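N-acetyl-L-2,4-diaminobutyric acid deacetylase (Ruegeria pomeroyi, PDB 6TWL) probably removes the acetyl group from N-acetyl-L-2,4-diaminobutyric acid in a zinc-dependent hydrolysis, a step in the bacterial breakdown of ectoine. Local coordinates at residues L52-N57 with G192-A197; L283-P288 with Q294-Y299; H69-T74 with I223-L228. All coordinates share one frame; numbering follows the deposited sequence.

Contact 1 (L52-N57 with G192-A197); sequences LLTGAN and GMYDTA
Tyr194 reaches from the first turn of helix 194-201 to the strand ending at Thr54, and its aromatic side chain meets both Leu52 and Thr54. Leu52 meets the phenol end in van der Waals contact, bringing its branch point and one methyl beside the hydroxyl oxygen, with CD2 3.5 Å from Tyr194 OH and CG 3.7 Å from that same OH. The tyrosine gets there because its CG stands anti to the backbone N (chi1 170°), which sends the ring away from its helix and on to the strand.

The second kind of touch is polar on one side only. Thr54 comes from the opposite direction, and its OG1 stops 3.7 Å from Tyr194 CE2, obliquely to the ring and without a hydrogen bond. That hydroxyl is held by Asp142 OD1 instead, on the neighbouring strand 139-142.

Aromatic packing continues round the tyrosine: Phe90 meets its ring edge-to-face, and Phe129 of helix 121-133 touches both Tyr194 and Thr54. The buried ring is thus held by neighbours from several elements, and no hydrogen bond joins the two segments.

Beyond Thr54 the chain leaves a central strand of the mixed sheet and runs to the zinc ligands His58 and Glu61, while Asp195, next to the tyrosine, hydrogen-bonds through OD2 to NE2 of the zinc ligand His144 in this metal-free model. The side chain of Tyr194 itself lies about 6 Å from that of His144. Its packing on a strand just before the HxxE metal-binding sequence thus links strand 50-54 to the helix that starts beside the metal site, within the M14-like aspartoacylase and succinylglutamate desuccinylase fold.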
loop_
_atom_site.group_PDB
_atom_site.type_symbol
_atom_site.label_atom_id
_atom_site.label_comp_id
_atom_site.label_asym_id
_atom_site.label_seq_id
_atom_site.Cartn_x
_atom_site.Cartn_y
_atom_site.Cartn_z
ATOM N N LEU A 52 -9.855 -2.029 8.390
ATOM C CA LEU A 52 -9.965 -2.622 7.061
ATOM C C LEU A 52 -8.564 -2.680 6.459
ATOM O O LEU A 52 -7.987 -1.644 6.111
ATOM C CB LEU A 52 -10.921 -1.806 6.192
ATOM C CG LEU A 52 -11.178 -2.237 4.747
ATOM C CD1 LEU A 52 -11.557 -3.704 4.668
ATOM C CD2 LEU A 52 -12.271 -1.380 4.149
ATOM N N LEU A 53 -8.013 -3.887 6.342
ATOM C CA LEU A 53 -6.627 -4.091 5.934
ATOM C C LEU A 53 -6.602 -4.820 4.597
ATOM O O LEU A 53 -7.068 -5.961 4.501
ATOM C CB LEU A 53 -5.866 -4.880 7.005
ATOM C CG LEU A 53 -6.273 -4.565 8.450
ATOM C CD1 LEU A 53 -5.844 -5.668 9.405
ATOM C CD2 LEU A 53 -5.699 -3.225 8.883
ATOM N N THR A 54 -6.055 -4.170 3.567
ATOM C CA THR A 54 -5.980 -4.745 2.229
ATOM C C THR A 54 -4.515 -4.828 1.811
ATOM O O THR A 54 -3.734 -3.899 2.048
ATOM C CB THR A 54 -6.806 -3.929 1.204
ATOM O OG1 THR A 54 -6.402 -2.553 1.219
ATOM C CG2 THR A 54 -8.278 -3.983 1.568
ATOM N N GLY A 55 -4.148 -5.952 1.204
ATOM C CA GLY A 55 -2.751 -6.301 1.027
ATOM C C GLY A 55 -2.042 -5.681 -0.154
ATOM O O GLY A 55 -0.978 -5.078 0.007
ATOM N N ALA A 56 -2.603 -5.829 -1.350
ATOM C CA ALA A 56 -1.895 -5.415 -2.553
ATOM C C ALA A 56 -2.899 -5.203 -3.672
ATOM O O ALA A 56 -3.834 -5.993 -3.823
ATOM C CB ALA A 56 -0.852 -6.465 -2.961
ATOM N N ASN A 57 -2.712 -4.134 -4.441
ATOM C CA ASN A 57 -3.490 -3.934 -5.655
ATOM C C ASN A 57 -2.863 -4.611 -6.864
ATOM O O ASN A 57 -3.496 -4.665 -7.925
ATOM C CB ASN A 57 -3.666 -2.438 -5.936
ATOM C CG ASN A 57 -3.844 -1.623 -4.670
ATOM O OD1 ASN A 57 -2.996 -1.644 -3.779
ATOM N ND2 ASN A 57 -4.955 -0.898 -4.584
ATOM N N GLY A 192 -10.920 7.352 -9.107
ATOM C CA GLY A 192 -11.223 5.951 -9.291
ATOM C C GLY A 192 -10.435 5.002 -8.417
ATOM O O GLY A 192 -10.778 3.813 -8.356
ATOM N N MET A 193 -9.414 5.481 -7.721
ATOM C CA MET A 193 -8.568 4.602 -6.933
ATOM C C MET A 193 -9.207 4.312 -5.579
ATOM O O MET A 193 -10.069 5.050 -5.096
ATOM C CB MET A 193 -7.179 5.214 -6.747
ATOM C CG MET A 193 -6.315 5.151 -7.999
ATOM S SD MET A 193 -4.710 5.946 -7.807
ATOM C CE MET A 193 -4.211 5.327 -6.203
ATOM N N TYR A 194 -8.775 3.204 -4.976
ATOM C CA TYR A 194 -9.273 2.832 -3.657
ATOM C C TYR A 194 -8.779 3.807 -2.596
ATOM O O TYR A 194 -9.557 4.268 -1.751
ATOM C CB TYR A 194 -8.845 1.402 -3.325
ATOM C CG TYR A 194 -9.096 1.008 -1.888
ATOM C CD1 TYR A 194 -10.384 0.768 -1.429
ATOM C CD2 TYR A 194 -8.046 0.883 -0.992
ATOM C CE1 TYR A 194 -10.618 0.409 -0.116
ATOM C CE2 TYR A 194 -8.269 0.526 0.323
ATOM C CZ TYR A 194 -9.555 0.288 0.756
ATOM O OH TYR A 194 -9.776 -0.069 2.065
ATOM N N ASP A 195 -7.483 4.132 -2.628
ATOM C CA ASP A 195 -6.923 5.084 -1.673
ATOM C C ASP A 195 -7.621 6.434 -1.742
ATOM O O ASP A 195 -7.771 7.106 -0.716
ATOM C CB ASP A 195 -5.425 5.246 -1.916
ATOM C CG ASP A 195 -4.635 4.075 -1.395
ATOM O OD1 ASP A 195 -5.212 3.307 -0.600
ATOM O OD2 ASP A 195 -3.456 3.917 -1.776
ATOM N N THR A 196 -8.051 6.849 -2.935
ATOM C CA THR A 196 -8.799 8.095 -3.050
ATOM C C THR A 196 -10.162 7.982 -2.379
ATOM O O THR A 196 -10.641 8.945 -1.769
ATOM C CB THR A 196 -8.959 8.481 -4.519
ATOM O OG1 THR A 196 -7.684 8.425 -5.171
ATOM C CG2 THR A 196 -9.522 9.887 -4.642
ATOM N N ALA A 197 -10.801 6.813 -2.482
ATOM C CA ALA A 197 -12.100 6.622 -1.846
ATOM C C ALA A 197 -12.007 6.791 -0.335
ATOM O O ALA A 197 -12.876 7.421 0.283
ATOM C CB ALA A 197 -12.663 5.246 -2.197
#

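Contact 2 (L283-P288 with Q294-Y299); sequences LARVWP and QPPVEY
Tyr299 O is gripped by two consecutive backbone N-H groups of the opposing strand. Leu283 N gives the shorter bond, 2.7 Å to Tyr299 O and in the carbonyl plane, while Ala284 N adds a weak one at 3.3 Å to that same Tyr299 O. Two residues facing one make a classic beta bulge. Beyond it the antiparallel pairing is regular: Tyr299 N returns a bond to Ala284 O, and Val286 and Val297 exchange a reciprocal pair, with Val286 N 3.0 Å from Val297 O.

On the face shared by Ala284, Val286 and Tyr299, Val286 CG2 lies 3.5 Å from Tyr299 CE2, at the edge of the ring and near its plane. The tyrosine hydroxyl goes on to the backbone N of Glu262. Near the turn, Pro296 lies over the indole of Trp287 in a CH-pi contact, its CG 3.8 Å from the centroid of the six-membered ring and 11° off the normal. With chi2 at 87°, the indole presents its face to the proline, while Trp287 NE1 is bonded to Glu268 OE1 on the adjacent strand. With an alanine in place of Trp287, the Pro296 ring would probably lose its aromatic platform and Glu268 OE1 the indole donor.

Arg285 CD also touches Pro296, at 4.0 Å from its CG. Arg285 NE and Glu298 OE2 stand 4.5 Å apart, beyond a salt bridge, and Glu298 pairs with Arg300 through OE1.

The chemistry implies that backbone hydrogen bonds set the register as far as Val286 and Val297, and that the CH-pi packing of Pro296 on Trp287 carries the pairing on toward the turn.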
loop_
_atom_site.group_PDB
_atom_site.type_symbol
_atom_site.label_atom_id
_atom_site.label_comp_id
_atom_site.label_asym_id
_atom_site.label_seq_id
_atom_site.Cartn_x
_atom_site.Cartn_y
_atom_site.Cartn_z
ATOM N N LEU A 283 22.829 10.723 -10.127
ATOM C CA LEU A 283 22.002 9.638 -9.612
ATOM C C LEU A 283 22.267 8.314 -10.318
ATOM O O LEU A 283 22.345 7.268 -9.663
ATOM C CB LEU A 283 20.516 9.980 -9.752
ATOM C CG LEU A 283 19.909 11.135 -8.959
ATOM C CD1 LEU A 283 18.520 11.442 -9.497
ATOM C CD2 LEU A 283 19.851 10.800 -7.479
ATOM N N ALA A 284 22.406 8.337 -11.641
ATOM C CA ALA A 284 22.438 7.106 -12.413
ATOM C C ALA A 284 23.036 7.376 -13.784
ATOM O O ALA A 284 23.058 8.514 -14.264
ATOM C CB ALA A 284 21.036 6.502 -12.556
ATOM N N ARG A 285 23.524 6.304 -14.404
ATOM C CA ARG A 285 23.980 6.308 -15.785
ATOM C C ARG A 285 23.191 5.276 -16.575
ATOM O O ARG A 285 22.824 4.219 -16.052
ATOM C CB ARG A 285 25.475 5.988 -15.895
ATOM C CG ARG A 285 26.406 7.111 -15.499
ATOM C CD ARG A 285 27.849 6.631 -15.531
ATOM N NE ARG A 285 28.763 7.598 -14.935
ATOM C CZ ARG A 285 29.877 7.267 -14.289
ATOM N NH1 ARG A 285 30.214 5.992 -14.155
ATOM N NH2 ARG A 285 30.652 8.212 -13.775
ATOM N N VAL A 286 22.940 5.583 -17.843
ATOM C CA VAL A 286 22.238 4.682 -18.749
ATOM C C VAL A 286 23.156 4.417 -19.932
ATOM O O VAL A 286 23.417 5.317 -20.740
ATOM C CB VAL A 286 20.890 5.254 -19.204
ATOM C CG1 VAL A 286 20.223 4.307 -20.183
ATOM C CG2 VAL A 286 19.991 5.488 -18.004
ATOM N N TRP A 287 23.646 3.184 -20.036
ATOM C CA TRP A 287 24.601 2.826 -21.077
ATOM C C TRP A 287 23.869 2.430 -22.349
ATOM O O TRP A 287 23.009 1.542 -22.312
ATOM C CB TRP A 287 25.499 1.690 -20.614
ATOM C CG TRP A 287 26.408 2.142 -19.534
ATOM C CD1 TRP A 287 26.149 2.152 -18.196
ATOM C CD2 TRP A 287 27.717 2.697 -19.696
ATOM N NE1 TRP A 287 27.225 2.665 -17.512
ATOM C CE2 TRP A 287 28.200 3.007 -18.412
ATOM C CE3 TRP A 287 28.530 2.955 -20.805
ATOM C CZ2 TRP A 287 29.455 3.570 -18.206
ATOM C CZ3 TRP A 287 29.783 3.507 -20.595
ATOM C CH2 TRP A 287 30.235 3.803 -19.307
ATOM N N PRO A 288 24.180 3.060 -23.480
ATOM C CA PRO A 288 23.507 2.696 -24.727
ATOM C C PRO A 288 23.966 1.329 -25.199
ATOM O O PRO A 288 25.135 0.963 -25.058
ATOM C CB PRO A 288 23.941 3.803 -25.692
ATOM C CG PRO A 288 25.317 4.150 -25.214
ATOM C CD PRO A 288 25.251 4.049 -23.703
ATOM N N GLN A 294 28.768 5.120 -27.867
ATOM C CA GLN A 294 28.610 6.472 -27.347
ATOM C C GLN A 294 28.748 6.481 -25.819
ATOM O O GLN A 294 28.602 5.441 -25.172
ATOM C CB GLN A 294 27.244 7.016 -27.774
ATOM C CG GLN A 294 27.143 8.532 -27.803
ATOM C CD GLN A 294 25.890 9.063 -28.453
ATOM O OE1 GLN A 294 24.874 8.374 -28.542
ATOM N NE2 GLN A 294 25.944 10.319 -28.883
ATOM N N PRO A 295 29.049 7.636 -25.217
ATOM C CA PRO A 295 29.093 7.718 -23.744
ATOM C C PRO A 295 27.721 7.538 -23.120
ATOM O O PRO A 295 26.691 7.655 -23.803
ATOM C CB PRO A 295 29.633 9.136 -23.487
ATOM C CG PRO A 295 29.442 9.872 -24.764
ATOM C CD PRO A 295 29.665 8.832 -25.815
ATOM N N PRO A 296 27.665 7.275 -21.815
ATOM C CA PRO A 296 26.375 7.081 -21.149
ATOM C C PRO A 296 25.630 8.386 -20.918
ATOM O O PRO A 296 26.216 9.467 -20.832
ATOM C CB PRO A 296 26.769 6.442 -19.811
ATOM C CG PRO A 296 28.130 6.988 -19.540
ATOM C CD PRO A 296 28.797 7.089 -20.886
ATOM N N VAL A 297 24.311 8.260 -20.812
ATOM C CA VAL A 297 23.456 9.386 -20.453
ATOM C C VAL A 297 23.420 9.512 -18.937
ATOM O O VAL A 297 23.184 8.528 -18.224
ATOM C CB VAL A 297 22.044 9.207 -21.031
ATOM C CG1 VAL A 297 21.143 10.349 -20.592
ATOM C CG2 VAL A 297 22.101 9.119 -22.549
ATOM N N GLU A 298 23.656 10.721 -18.440
ATOM C CA GLU A 298 23.705 10.990 -17.011
ATOM C C GLU A 298 22.382 11.569 -16.529
ATOM O O GLU A 298 21.755 12.376 -17.221
ATOM C CB GLU A 298 24.840 11.958 -16.679
ATOM C CG GLU A 298 26.234 11.383 -16.849
ATOM C CD GLU A 298 27.307 12.362 -16.419
ATOM O OE1 GLU A 298 27.039 13.581 -16.444
ATOM O OE2 GLU A 298 28.414 11.916 -16.053
ATOM N N TYR A 299 21.969 11.163 -15.330
ATOM C CA TYR A 299 20.750 11.664 -14.710
ATOM C C TYR A 299 21.095 12.182 -13.324
ATOM O O TYR A 299 21.618 11.434 -12.491
ATOM C CB TYR A 299 19.677 10.576 -14.645
ATOM C CG TYR A 299 19.136 10.240 -16.011
ATOM C CD1 TYR A 299 18.168 11.037 -16.604
ATOM C CD2 TYR A 299 19.612 9.147 -16.721
ATOM C CE1 TYR A 299 17.676 10.748 -17.858
ATOM C CE2 TYR A 299 19.124 8.849 -17.978
ATOM C CZ TYR A 299 18.156 9.653 -18.541
ATOM O OH TYR A 299 17.666 9.361 -19.793
#

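Contact 3 (H69-T74 with I223-L228); sequences HELAAT and IAKKGL
Lys225 is folded by two bends, chi2 at -95° and chi3 at 71°, which carry its ammonium group across to the helix of Glu70 and Leu71. There the lysine NZ is hydrogen-bonded to Ala67 O, one turn before Leu71. It lies 3.1 Å from Leu71 N as well, but both are donors, and that approach is no bond. The lysine crosses the Glu70 side chain at about a right angle, with NZ 3.4 Å from Glu70 CB. Glu70 OE2 remains 4.5 Å from Lys225 NZ, too far for a salt bridge.

Deeper in, the methyls of two leucines meet obliquely, Leu71 CD2 3.8 Å from Leu228 CD2.

The axes of the two short segments pass 11.1 Å apart at 55°, and Lys225, Leu71 and Leu228 span this part of the interface. Just outside it, Ala224 packs on Ala67 and Leu228 also on Leu68, both of helix 63-74. The chemistry therefore implies a leucine contact in the interior and, toward solvent, a lysine whose ammonium group donates a hydrogen bond to the backbone carbonyl of Ala67, with Glu70 near enough for a probable weak attraction.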
loop_
_atom_site.group_PDB
_atom_site.type_symbol
_atom_site.label_atom_id
_atom_site.label_comp_id
_atom_site.label_asym_id
_atom_site.label_seq_id
_atom_site.Cartn_x
_atom_site.Cartn_y
_atom_site.Cartn_z
ATOM N N HIS A 69 -1.233 -12.377 5.725
ATOM C CA HIS A 69 -1.376 -13.818 5.911
ATOM C C HIS A 69 -1.021 -14.212 7.341
ATOM O O HIS A 69 -1.716 -15.022 7.966
ATOM C CB HIS A 69 -0.493 -14.573 4.914
ATOM C CG HIS A 69 -1.176 -14.903 3.623
ATOM N ND1 HIS A 69 -1.278 -14.003 2.584
ATOM C CD2 HIS A 69 -1.786 -16.036 3.201
ATOM C CE1 HIS A 69 -1.924 -14.566 1.578
ATOM N NE2 HIS A 69 -2.243 -15.799 1.926
ATOM N N GLU A 70 0.066 -13.643 7.871
ATOM C CA GLU A 70 0.494 -13.955 9.231
ATOM C C GLU A 70 -0.531 -13.475 10.253
ATOM O O GLU A 70 -0.931 -14.226 11.151
ATOM C CB GLU A 70 1.858 -13.319 9.511
ATOM C CG GLU A 70 3.028 -14.124 8.984
ATOM C CD GLU A 70 4.103 -14.365 10.025
ATOM O OE1 GLU A 70 5.138 -14.979 9.685
ATOM O OE2 GLU A 70 3.919 -13.930 11.180
ATOM N N LEU A 71 -0.951 -12.213 10.140
ATOM C CA LEU A 71 -1.937 -11.671 11.069
ATOM C C LEU A 71 -3.216 -12.496 11.050
ATOM O O LEU A 71 -3.771 -12.831 12.102
ATOM C CB LEU A 71 -2.236 -10.211 10.724
ATOM C CG LEU A 71 -3.174 -9.475 11.686
ATOM C CD1 LEU A 71 -2.418 -9.016 12.921
ATOM C CD2 LEU A 71 -3.851 -8.298 11.003
ATOM N N ALA A 72 -3.692 -12.847 9.853
ATOM C CA ALA A 72 -4.941 -13.590 9.741
ATOM C C ALA A 72 -4.828 -14.991 10.329
ATOM O O ALA A 72 -5.827 -15.543 10.801
ATOM C CB ALA A 72 -5.378 -13.666 8.279
ATOM N N ALA A 73 -3.632 -15.579 10.312
ATOM C CA ALA A 73 -3.469 -16.954 10.767
ATOM C C ALA A 73 -3.082 -17.063 12.236
ATOM O O ALA A 73 -3.359 -18.094 12.861
ATOM C CB ALA A 73 -2.419 -17.673 9.912
ATOM N N THR A 74 -2.460 -16.034 12.809
ATOM C CA THR A 74 -1.855 -16.139 14.131
ATOM C C THR A 74 -2.547 -15.302 15.199
ATOM O O THR A 74 -2.086 -15.288 16.345
ATOM C CB THR A 74 -0.375 -15.746 14.064
ATOM O OG1 THR A 74 -0.259 -14.362 13.713
ATOM C CG2 THR A 74 0.356 -16.596 13.027
ATOM N N ILE A 223 9.320 -5.036 9.220
ATOM C CA ILE A 223 8.782 -3.678 9.255
ATOM C C ILE A 223 7.267 -3.707 9.094
ATOM O O ILE A 223 6.540 -2.960 9.762
ATOM C CB ILE A 223 9.456 -2.812 8.172
ATOM C CG1 ILE A 223 10.928 -2.566 8.516
ATOM C CG2 ILE A 223 8.726 -1.489 7.994
ATOM C CD1 ILE A 223 11.798 -2.299 7.305
ATOM N N ALA A 224 6.767 -4.589 8.224
ATOM C CA ALA A 224 5.330 -4.677 7.984
ATOM C C ALA A 224 4.597 -5.235 9.195
ATOM O O ALA A 224 3.531 -4.734 9.567
ATOM C CB ALA A 224 5.057 -5.547 6.759
ATOM N N LYS A 225 5.151 -6.276 9.818
ATOM C CA LYS A 225 4.486 -6.886 10.962
ATOM C C LYS A 225 4.479 -5.945 12.158
ATOM O O LYS A 225 3.449 -5.774 12.820
ATOM C CB LYS A 225 5.158 -8.215 11.315
ATOM C CG LYS A 225 4.966 -9.313 10.272
ATOM C CD LYS A 225 3.781 -10.225 10.605
ATOM C CE LYS A 225 2.439 -9.518 10.425
ATOM N NZ LYS A 225 1.287 -10.263 10.994
ATOM N N LYS A 226 5.622 -5.320 12.446
ATOM C CA LYS A 226 5.686 -4.355 13.538
ATOM C C LYS A 226 4.766 -3.170 13.276
ATOM O O LYS A 226 4.006 -2.750 14.156
ATOM C CB LYS A 226 7.127 -3.886 13.737
ATOM C CG LYS A 226 7.247 -2.561 14.470
ATOM C CD LYS A 226 8.574 -1.881 14.182
ATOM C CE LYS A 226 8.534 -0.414 14.583
ATOM N NZ LYS A 226 9.775 0.306 14.187
ATOM N N GLY A 227 4.819 -2.619 12.061
ATOM C CA GLY A 227 3.959 -1.492 11.735
ATOM C C GLY A 227 2.485 -1.845 11.807
ATOM O O GLY A 227 1.663 -1.032 12.234
ATOM N N LEU A 228 2.135 -3.066 11.399
ATOM C CA LEU A 228 0.748 -3.509 11.485
ATOM C C LEU A 228 0.290 -3.593 12.937
ATOM O O LEU A 228 -0.779 -3.083 13.292
ATOM C CB LEU A 228 0.594 -4.860 10.782
ATOM C CG LEU A 228 -0.795 -5.466 10.582
ATOM C CD1 LEU A 228 -1.743 -4.483 9.913
ATOM C CD2 LEU A 228 -0.672 -6.735 9.753
#

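How the contacts relate
Contacts 1 and 3 belong to the same catalytic domain and meet directly: Leu53, which turns from the tyrosine of contact 1, packs its CD1 3.7 Å from Leu71 CD2 of contact 3. Leu53 points to one face of strand 50-54 and Leu52 and Thr54 to the other, so contact 3 and contact 1 lie on opposite faces of it. Contact 1 is wholly buried, near the zinc site, and relies on packing; contact 3 is partly exposed and adds a lysine to its leucines. Contact 2, with its centre about 37 Å from that of contact 1, lies in a peripheral hairpin of a separate sheet, where backbone hydrogen bonds dominate across the segments, unlike in the other two.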